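Local coordinates for betaine aldehyde dehydrogenase (Staphylococcus aureus subsp. aureus COL, PDB 4QTO), which catalyses the NAD-dependent oxidation of betaine aldehyde to glycine betaine, as a member of the aldehyde dehydrogenase family, at residues L28-W41 / T209-E221. Residues are numbered along the deposited sequence; the frame is centred on the assembly and turned at random. Where two conformers were deposited one is given.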
ATOM      1  N   LEU A  28      16.131 -31.441  29.343  1.00 30.67           N
ATOM      2  CA  LEU A  28      16.159 -30.601  30.516  1.00 27.07           C
ATOM      3  C   LEU A  28      17.512 -30.555  31.191  1.00 28.25           C
ATOM      4  O   LEU A  28      17.824 -29.553  31.812  1.00 30.96           O
ATOM      5  CB  LEU A  28      15.063 -30.966  31.516  1.00 26.58           C
ATOM      6  CG  LEU A  28      13.638 -30.657  31.037  1.00 27.34           C
ATOM      7  CD1 LEU A  28      12.626 -31.124  32.066  1.00 31.92           C
ATOM      8  CD2 LEU A  28      13.468 -29.176  30.781  1.00 26.79           C
ATOM      9  N   LYS A  29      18.341 -31.582  31.005  1.00 28.16           N
ATOM     10  CA  LYS A  29      19.645 -31.574  31.655  1.00 30.91           C
ATOM     11  C   LYS A  29      20.552 -30.454  31.139  1.00 28.20           C
ATOM     12  O   LYS A  29      21.496 -30.092  31.816  1.00 27.83           O
ATOM     13  CB  LYS A  29      20.331 -32.949  31.633  1.00 37.82           C
ATOM     14  CG  LYS A  29      20.811 -33.472  30.289  1.00 48.48           C
ATOM     15  CD  LYS A  29      21.398 -34.883  30.452  1.00 55.84           C
ATOM     16  CE  LYS A  29      22.099 -35.462  29.218  1.00 63.73           C
ATOM     17  NZ  LYS A  29      21.203 -35.664  28.040  1.00 63.08           N
ATOM     18  N   HIS A  30      20.267 -29.902  29.960  1.00 23.62           N
ATOM     19  CA  HIS A  30      21.086 -28.816  29.419  1.00 23.65           C
ATOM     20  C   HIS A  30      20.388 -27.466  29.352  1.00 21.18           C
ATOM     21  O   HIS A  30      21.001 -26.486  28.966  1.00 22.35           O
ATOM     22  CB  HIS A  30      21.569 -29.172  28.018  1.00 28.35           C
ATOM     23  CG  HIS A  30      22.356 -30.442  27.966  1.00 33.36           C
ATOM     24  ND1 HIS A  30      23.656 -30.525  28.409  1.00 37.88           N
ATOM     25  CD2 HIS A  30      22.026 -31.681  27.531  1.00 38.65           C
ATOM     26  CE1 HIS A  30      24.096 -31.762  28.256  1.00 40.88           C
ATOM     27  NE2 HIS A  30      23.122 -32.485  27.731  1.00 40.90           N
ATOM     28  N   LEU A  31      19.127 -27.416  29.721  1.00 17.18           N
ATOM     29  CA  LEU A  31      18.354 -26.169  29.631  1.00 15.98           C
ATOM     30  C   LEU A  31      18.682 -25.196  30.770  1.00 15.03           C
ATOM     31  O   LEU A  31      18.860 -25.604  31.937  1.00 14.59           O
ATOM     32  CB  LEU A  31      16.874 -26.486  29.656  1.00 15.04           C
ATOM     33  CG  LEU A  31      15.912 -25.328  29.386  1.00 14.43           C
ATOM     34  CD1 LEU A  31      16.060 -24.828  27.938  1.00 15.28           C
ATOM     35  CD2 LEU A  31      14.501 -25.778  29.654  1.00 16.27           C
ATOM     36  N   SER A  32      18.795 -23.914  30.433  0.50 15.06           N
ATOM     37  CA  SER A  32      19.051 -22.890  31.440  0.50 14.10           C
ATOM     38  C   SER A  32      17.902 -22.796  32.431  0.50 13.77           C
ATOM     39  O   SER A  32      16.751 -23.066  32.097  0.50 14.47           O
ATOM     40  CB  SER A  32      19.260 -21.529  30.790  0.50 14.35           C
ATOM     41  OG  SER A  32      19.424 -20.519  31.773  0.50 14.93           O
ATOM     42  N   GLN A  33      18.232 -22.412  33.655  0.50 14.06           N
ATOM     43  CA  GLN A  33      17.248 -22.243  34.714  0.50 14.50           C
ATOM     44  C   GLN A  33      17.072 -20.773  35.061  0.50 14.61           C
ATOM     45  O   GLN A  33      16.314 -20.440  35.971  0.50 15.33           O
ATOM     46  CB  GLN A  33      17.725 -22.969  35.964  0.50 16.00           C
ATOM     47  CG  GLN A  33      17.798 -24.483  35.822  0.50 16.55           C
ATOM     48  CD  GLN A  33      18.318 -25.140  37.091  0.50 17.75           C
ATOM     49  OE1 GLN A  33      17.603 -25.912  37.778  0.50 20.43           O
ATOM     50  NE2 GLN A  33      19.536 -24.778  37.468  0.50 17.83           N
ATOM     51  N   ARG A  34      17.777 -19.911  34.339  1.00 13.29           N
ATOM     52  CA  ARG A  34      17.863 -18.497  34.662  1.00 14.39           C
ATOM     53  C   ARG A  34      17.193 -17.518  33.734  1.00 14.10           C
ATOM     54  O   ARG A  34      16.717 -17.860  32.672  1.00 13.45           O
ATOM     55  CB  ARG A  34      19.369 -18.144  34.712  1.00 15.04           C
ATOM     56  CG  ARG A  34      20.133 -18.832  35.843  1.00 17.52           C
ATOM     57  CD  ARG A  34      21.557 -18.350  35.842  1.00 20.37           C
ATOM     58  NE  ARG A  34      22.266 -18.823  37.014  1.00 24.75           N
ATOM     59  CZ  ARG A  34      23.416 -18.298  37.439  1.00 29.14           C
ATOM     60  NH1 ARG A  34      23.993 -18.776  38.537  1.00 31.34           N
ATOM     61  NH2 ARG A  34      23.988 -17.288  36.797  1.00 28.58           N
ATOM     62  N   GLN A  35      17.096 -16.292  34.237  1.00 12.57           N
ATOM     63  CA  GLN A  35      16.588 -15.165  33.463  1.00 12.16           C
ATOM     64  C   GLN A  35      17.724 -14.723  32.539  1.00 11.37           C
ATOM     65  O   GLN A  35      18.894 -15.101  32.745  1.00 11.22           O
ATOM     66  CB  GLN A  35      16.242 -14.017  34.414  1.00 13.03           C
ATOM     67  CG  GLN A  35      15.211 -14.407  35.444  1.00 13.37           C
ATOM     68  CD  GLN A  35      14.783 -13.259  36.323  1.00 13.21           C
ATOM     69  OE1 GLN A  35      13.679 -12.738  36.151  1.00 14.42           O
ATOM     70  NE2 GLN A  35      15.650 -12.844  37.244  1.00 14.33           N
ATOM     71  N   TYR A  36      17.409 -13.893  31.543  1.00 10.81           N
ATOM     72  CA  TYR A  36      18.409 -13.365  30.624  1.00 10.98           C
ATOM     73  C   TYR A  36      18.276 -11.858  30.595  1.00 11.44           C
ATOM     74  O   TYR A  36      17.293 -11.339  30.079  1.00 11.58           O
ATOM     75  CB  TYR A  36      18.264 -13.955  29.218  1.00 10.82           C
ATOM     76  CG  TYR A  36      19.396 -13.607  28.276  1.00 11.21           C
ATOM     77  CD1 TYR A  36      20.641 -14.181  28.422  1.00 11.38           C
ATOM     78  CD2 TYR A  36      19.209 -12.719  27.240  1.00 11.35           C
ATOM     79  CE1 TYR A  36      21.667 -13.896  27.532  1.00 11.71           C
ATOM     80  CE2 TYR A  36      20.233 -12.433  26.348  1.00 11.93           C
ATOM     81  CZ  TYR A  36      21.461 -13.037  26.525  1.00 12.42           C
ATOM     82  OH  TYR A  36      22.541 -12.813  25.659  1.00 15.15           O
ATOM     83  N   ILE A  37      19.210 -11.159  31.227  1.00 11.92           N
ATOM     84  CA  ILE A  37      19.125  -9.734  31.365  1.00 12.41           C
ATOM     85  C   ILE A  37      20.420  -9.071  30.922  1.00 12.99           C
ATOM     86  O   ILE A  37      21.523  -9.396  31.424  1.00 12.99           O
ATOM     87  CB  ILE A  37      18.797  -9.336  32.838  1.00 12.90           C
ATOM     88  CG1 ILE A  37      17.527 -10.046  33.321  1.00 13.39           C
ATOM     89  CG2 ILE A  37      18.676  -7.822  32.948  1.00 13.62           C
ATOM     90  CD1 ILE A  37      17.124  -9.745  34.758  1.00 13.50           C
ATOM     91  N   ASP A  38      20.317  -8.174  29.965  1.00 12.88           N
ATOM     92  CA  ASP A  38      21.445  -7.410  29.506  1.00 14.12           C
ATOM     93  C   ASP A  38      22.628  -8.298  29.105  1.00 14.59           C
ATOM     94  O   ASP A  38      23.789  -8.086  29.541  1.00 15.04           O
ATOM     95  CB  ASP A  38      21.850  -6.384  30.583  1.00 15.87           C
ATOM     96  CG  ASP A  38      22.554  -5.165  30.001  1.00 17.66           C
ATOM     97  OD1 ASP A  38      22.576  -4.978  28.772  1.00 16.70           O
ATOM     98  OD2 ASP A  38      23.039  -4.349  30.807  1.00 18.23           O
ATOM     99  N   GLY A  39      22.320  -9.290  28.287  1.00 13.33           N
ATOM    100  CA  GLY A  39      23.325 -10.201  27.738  1.00 14.39           C
ATOM    101  C   GLY A  39      23.875 -11.275  28.667  1.00 14.86           C
ATOM    102  O   GLY A  39      24.868 -11.936  28.297  1.00 16.47           O
ATOM    103  N   GLU A  40      23.295 -11.451  29.848  1.00 14.28           N
ATOM    104  CA  GLU A  40      23.792 -12.421  30.807  1.00 15.21           C
ATOM    105  C   GLU A  40      22.680 -13.265  31.380  1.00 14.54           C
ATOM    106  O   GLU A  40      21.578 -12.739  31.654  1.00 14.19           O
ATOM    107  CB  GLU A  40      24.472 -11.702  31.986  1.00 18.41           C
ATOM    108  CG  GLU A  40      25.658 -10.832  31.575  1.00 23.50           C
ATOM    109  CD  GLU A  40      26.827 -11.613  30.975  1.00 30.89           C
ATOM    110  OE1 GLU A  40      26.952 -12.836  31.248  1.00 34.93           O
ATOM    111  OE2 GLU A  40      27.667 -10.980  30.269  1.00 40.91           O
ATOM    112  N   TRP A  41      22.969 -14.548  31.575  1.00 13.04           N
ATOM    113  CA  TRP A  41      22.044 -15.451  32.261  1.00 12.61           C
ATOM    114  C   TRP A  41      22.225 -15.217  33.763  1.00 13.49           C
ATOM    115  O   TRP A  41      23.311 -15.443  34.313  1.00 14.79           O
ATOM    116  CB  TRP A  41      22.301 -16.904  31.880  1.00 13.53           C
ATOM    117  CG  TRP A  41      21.957 -17.162  30.449  1.00 12.79           C
ATOM    118  CD1 TRP A  41      22.799 -17.126  29.361  1.00 13.81           C
ATOM    119  CD2 TRP A  41      20.660 -17.489  29.942  1.00 12.94           C
ATOM    120  NE1 TRP A  41      22.104 -17.412  28.223  1.00 13.40           N
ATOM    121  CE2 TRP A  41      20.777 -17.601  28.537  1.00 12.52           C
ATOM    122  CE3 TRP A  41      19.393 -17.636  30.533  1.00 12.48           C
ATOM    123  CZ2 TRP A  41      19.663 -17.910  27.706  1.00 13.52           C
ATOM    124  CZ3 TRP A  41      18.291 -17.968  29.714  1.00 12.71           C
ATOM    125  CH2 TRP A  41      18.439 -18.093  28.320  1.00 12.88           C
ATOM    126  N   THR A 209       4.678 -22.068  32.616  1.00 12.15           N
ATOM    127  CA  THR A 209       5.183 -22.695  31.365  1.00 12.12           C
ATOM    128  C   THR A 209       6.333 -21.909  30.725  1.00 13.26           C
ATOM    129  O   THR A 209       6.187 -21.331  29.656  1.00 15.00           O
ATOM    130  CB  THR A 209       4.056 -22.779  30.323  1.00 12.37           C
ATOM    131  OG1 THR A 209       3.548 -21.446  30.062  1.00 12.89           O
ATOM    132  CG2 THR A 209       2.935 -23.692  30.791  1.00 12.84           C
ATOM    133  N   PRO A 210       7.516 -21.892  31.360  1.00 12.39           N
ATOM    134  CA  PRO A 210       8.623 -21.111  30.811  1.00 12.16           C
ATOM    135  C   PRO A 210       9.606 -21.878  29.925  1.00 12.63           C
ATOM    136  O   PRO A 210      10.517 -21.262  29.368  1.00 11.98           O
ATOM    137  CB  PRO A 210       9.381 -20.728  32.083  1.00 12.47           C
ATOM    138  CG  PRO A 210       9.223 -21.935  32.939  1.00 13.33           C
ATOM    139  CD  PRO A 210       7.813 -22.408  32.708  1.00 13.67           C
ATOM    140  N   LEU A 211       9.433 -23.187  29.768  1.00 11.72           N
ATOM    141  CA  LEU A 211      10.516 -24.010  29.192  1.00 12.16           C
ATOM    142  C   LEU A 211      10.930 -23.686  27.756  1.00 11.52           C
ATOM    143  O   LEU A 211      12.119 -23.441  27.493  1.00 11.15           O
ATOM    144  CB  LEU A 211      10.223 -25.491  29.333  1.00 12.95           C
ATOM    145  CG  LEU A 211       9.947 -25.945  30.760  1.00 14.38           C
ATOM    146  CD1 LEU A 211       9.683 -27.448  30.772  1.00 15.88           C
ATOM    147  CD2 LEU A 211      11.064 -25.610  31.716  1.00 14.45           C
ATOM    148  N   THR A 212       9.984 -23.685  26.827  1.00 10.37           N
ATOM    149  CA  THR A 212      10.362 -23.396  25.450  1.00 10.71           C
ATOM    150  C   THR A 212      10.793 -21.933  25.264  1.00 10.66           C
ATOM    151  O   THR A 212      11.539 -21.622  24.329  1.00 10.66           O
ATOM    152  CB  THR A 212       9.244 -23.750  24.462  1.00 11.11           C
ATOM    153  OG1 THR A 212       8.051 -23.075  24.880  1.00 10.96           O
ATOM    154  CG2 THR A 212       9.052 -25.244  24.354  1.00 12.51           C
ATOM    155  N   THR A 213      10.328 -21.026  26.127  1.00 10.02           N
ATOM    156  CA  THR A 213      10.720 -19.613  26.034  1.00 10.32           C
ATOM    157  C   THR A 213      12.204 -19.447  26.448  1.00 10.49           C
ATOM    158  O   THR A 213      12.979 -18.720  25.823  1.00 10.34           O
ATOM    159  CB  THR A 213       9.751 -18.694  26.791  1.00 10.96           C
ATOM    160  OG1 THR A 213       8.405 -18.913  26.310  1.00 11.13           O
ATOM    161  CG2 THR A 213      10.121 -17.238  26.599  1.00 11.15           C
ATOM    162  N   ILE A 214      12.590 -20.129  27.516  1.00 10.77           N
ATOM    163  CA  ILE A 214      13.994 -20.154  27.903  1.00 10.99           C
ATOM    164  C   ILE A 214      14.791 -20.706  26.716  1.00 10.86           C
ATOM    165  O   ILE A 214      15.824 -20.141  26.335  1.00 10.57           O
ATOM    166  CB  ILE A 214      14.199 -21.045  29.152  1.00 11.78           C
ATOM    167  CG1 ILE A 214      13.579 -20.394  30.393  1.00 12.09           C
ATOM    168  CG2 ILE A 214      15.691 -21.281  29.381  1.00 12.84           C
ATOM    169  CD1 ILE A 214      13.491 -21.335  31.584  1.00 12.07           C
ATOM    170  N   ARG A 215      14.321 -21.805  26.106  1.00 10.12           N
ATOM    171  CA  ARG A 215      15.084 -22.408  24.985  1.00 11.33           C
ATOM    172  C   ARG A 215      15.222 -21.450  23.822  1.00 10.95           C
ATOM    173  O   ARG A 215      16.325 -21.338  23.250  1.00 11.30           O
ATOM    174  CB  ARG A 215      14.462 -23.737  24.542  1.00 12.28           C
ATOM    175  CG  ARG A 215      15.264 -24.479  23.497  1.00 14.28           C
ATOM    176  CD  ARG A 215      16.601 -24.952  24.043  1.00 15.41           C
ATOM    177  NE  ARG A 215      17.344 -25.693  22.998  1.00 16.40           N
ATOM    178  CZ  ARG A 215      18.532 -25.356  22.518  1.00 17.41           C
ATOM    179  NH1 ARG A 215      19.247 -24.356  23.039  1.00 18.21           N
ATOM    180  NH2 ARG A 215      19.062 -26.083  21.540  1.00 18.56           N
ATOM    181  N   VAL A 216      14.147 -20.743  23.459  1.00 10.03           N
ATOM    182  CA  VAL A 216      14.244 -19.827  22.314  1.00 10.22           C
ATOM    183  C   VAL A 216      15.217 -18.674  22.631  1.00 10.41           C
ATOM    184  O   VAL A 216      15.906 -18.194  21.721  1.00 10.67           O
ATOM    185  CB  VAL A 216      12.881 -19.346  21.774  1.00 10.71           C
ATOM    186  CG1 VAL A 216      12.295 -18.242  22.636  1.00 10.89           C
ATOM    187  CG2 VAL A 216      13.066 -18.874  20.367  1.00 10.91           C
ATOM    188  N   PHE A 217      15.276 -18.217  23.894  1.00  9.91           N
ATOM    189  CA  PHE A 217      16.263 -17.205  24.269  1.00 10.35           C
ATOM    190  C   PHE A 217      17.690 -17.745  24.091  1.00 11.13           C
ATOM    191  O   PHE A 217      18.575 -17.013  23.635  1.00 11.15           O
ATOM    192  CB  PHE A 217      16.027 -16.614  25.640  1.00 10.61           C
ATOM    193  CG  PHE A 217      15.141 -15.410  25.594  1.00 10.09           C
ATOM    194  CD1 PHE A 217      13.777 -15.546  25.413  1.00 10.60           C
ATOM    195  CD2 PHE A 217      15.699 -14.152  25.682  1.00 11.14           C
ATOM    196  CE1 PHE A 217      12.974 -14.418  25.310  1.00 10.66           C
ATOM    197  CE2 PHE A 217      14.896 -13.020  25.615  1.00 11.30           C
ATOM    198  CZ  PHE A 217      13.550 -13.152  25.424  1.00 10.65           C
ATOM    199  N   GLU A 218      17.918 -19.010  24.454  1.00 10.55           N
ATOM    200  CA  GLU A 218      19.247 -19.628  24.190  1.00 11.09           C
ATOM    201  C   GLU A 218      19.541 -19.568  22.683  1.00 10.65           C
ATOM    202  O   GLU A 218      20.646 -19.206  22.273  1.00 11.76           O
ATOM    203  CB  GLU A 218      19.295 -21.075  24.657  1.00 11.28           C
ATOM    204  CG  GLU A 218      19.159 -21.257  26.172  1.00 12.46           C
ATOM    205  CD  GLU A 218      19.216 -22.702  26.603  1.00 16.07           C
ATOM    206  OE1 GLU A 218      19.046 -23.611  25.733  1.00 16.41           O
ATOM    207  OE2 GLU A 218      19.456 -22.929  27.807  1.00 15.64           O
ATOM    208  N   LEU A 219      18.559 -19.929  21.857  1.00 10.33           N
ATOM    209  CA  LEU A 219      18.760 -19.918  20.399  1.00 10.14           C
ATOM    210  C   LEU A 219      18.995 -18.510  19.837  1.00  9.85           C
ATOM    211  O   LEU A 219      19.829 -18.313  18.949  1.00 10.62           O
ATOM    212  CB  LEU A 219      17.589 -20.612  19.689  1.00 10.10           C
ATOM    213  CG  LEU A 219      17.362 -22.072  20.063  1.00 11.31           C
ATOM    214  CD1 LEU A 219      16.102 -22.606  19.402  1.00 11.69           C
ATOM    215  CD2 LEU A 219      18.564 -22.938  19.688  1.00 12.06           C
ATOM    216  N   MET A 220      18.239 -17.533  20.336  1.00  9.57           N
ATOM    217  CA  MET A 220      18.450 -16.139  19.914  1.00  9.87           C
ATOM    218  C   MET A 220      19.844 -15.642  20.287  1.00 10.31           C
ATOM    219  O   MET A 220      20.506 -14.948  19.506  1.00  9.88           O
ATOM    220  CB  MET A 220      17.378 -15.231  20.481  1.00 10.61           C
ATOM    221  CG  MET A 220      16.038 -15.514  19.824  1.00 10.52           C
ATOM    222  SD  MET A 220      14.801 -14.248  20.228  1.00 14.75           S
ATOM    223  CE  MET A 220      14.479 -14.699  21.884  1.00 13.11           C
ATOM    224  N   GLU A 221      20.302 -15.996  21.471  1.00 10.97           N
ATOM    225  CA  GLU A 221      21.671 -15.636  21.867  1.00 11.44           C
ATOM    226  C   GLU A 221      22.718 -16.210  20.904  1.00 11.86           C
ATOM    227  O   GLU A 221      23.700 -15.545  20.587  1.00 12.12           O
ATOM    228  CB  GLU A 221      21.958 -16.094  23.300  1.00 12.36           C
ATOM    229  CG  GLU A 221      23.394 -15.786  23.749  1.00 13.22           C
ATOM    230  CD  GLU A 221      23.644 -16.141  25.197  1.00 14.44           C
ATOM    231  OE1 GLU A 221      23.222 -17.242  25.618  1.00 14.84           O
ATOM    232  OE2 GLU A 221      24.314 -15.296  25.900  1.00 15.79           O
TER
HETATM  233  O   HOH W   1      19.609 -26.113  26.231  1.00 20.30           O
HETATM  234  O   HOH W   2      21.888 -24.083  28.450  1.00 34.97           O
HETATM  235  O   HOH W   3      25.615 -14.816  28.266  1.00 21.23           O
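Trp41 lies between Ser32 and Tyr36 and lowers the rim of its six-membered ring onto helix 211-223: CZ2 comes 3.7 Å from Glu218 CG, CH2 rests near Phe217 CB, and Ile214 O sits at the ring edge. One indole face carries Tyr36 CD1, the opposite one Ser32 CB, each offset toward the rim. The tightly packed part extends from here toward the start of the helix through Leu31, and on the other side of the indole to Phe217. Leu31 holds CG anti to its backbone N (chi1 -172°) and spreads its two methyls, CD1 against Ile214 CG2 at 3.8 Å and CD2 over Leu211; the side chain of Leu28 crosses that of Leu211 at about a right angle, CD2 toward CD1. Phe62 of strand 59-65 and Leu117 of helix 111-122 also touch both Leu28 and Leu211. Tyr36 CD2 meets the edge of the Phe217 ring, one face of which carries Met220 CE over its centre. Ile214 CG2 presses on Ser32 O, a buried carbonyl for which no partner is found.

The looser side is polar and watered. Glu218, extended beyond CG, accepts a hydrogen bond from Ser32 N at OE2 (2.9 Å), while OE1 forms a salt bridge with Arg215 NH1 at 2.8 Å; two waters link the carboxylate to His30 O, the one on OE1 only through a weak bond to that carbonyl. Glu221, also extended, brings OE1 to the indole edge, in the ring plane, where it receives Trp41 NE1 at 2.8 Å in a nearly straight bond (169°), on the syn side but 35° out of the carboxylate plane. Its OE2 lies 3.1 Å from Tyr36 OH, and a third water links it to Gly39 O in the type I' turn of the 35-42 hairpin. The two glutamates, one turn apart, thus tie the N-terminal loop and hairpin to the helix through N-H donors and water, and these donors, with Arg215 beside Glu218, probably help keep both carboxylates ionised.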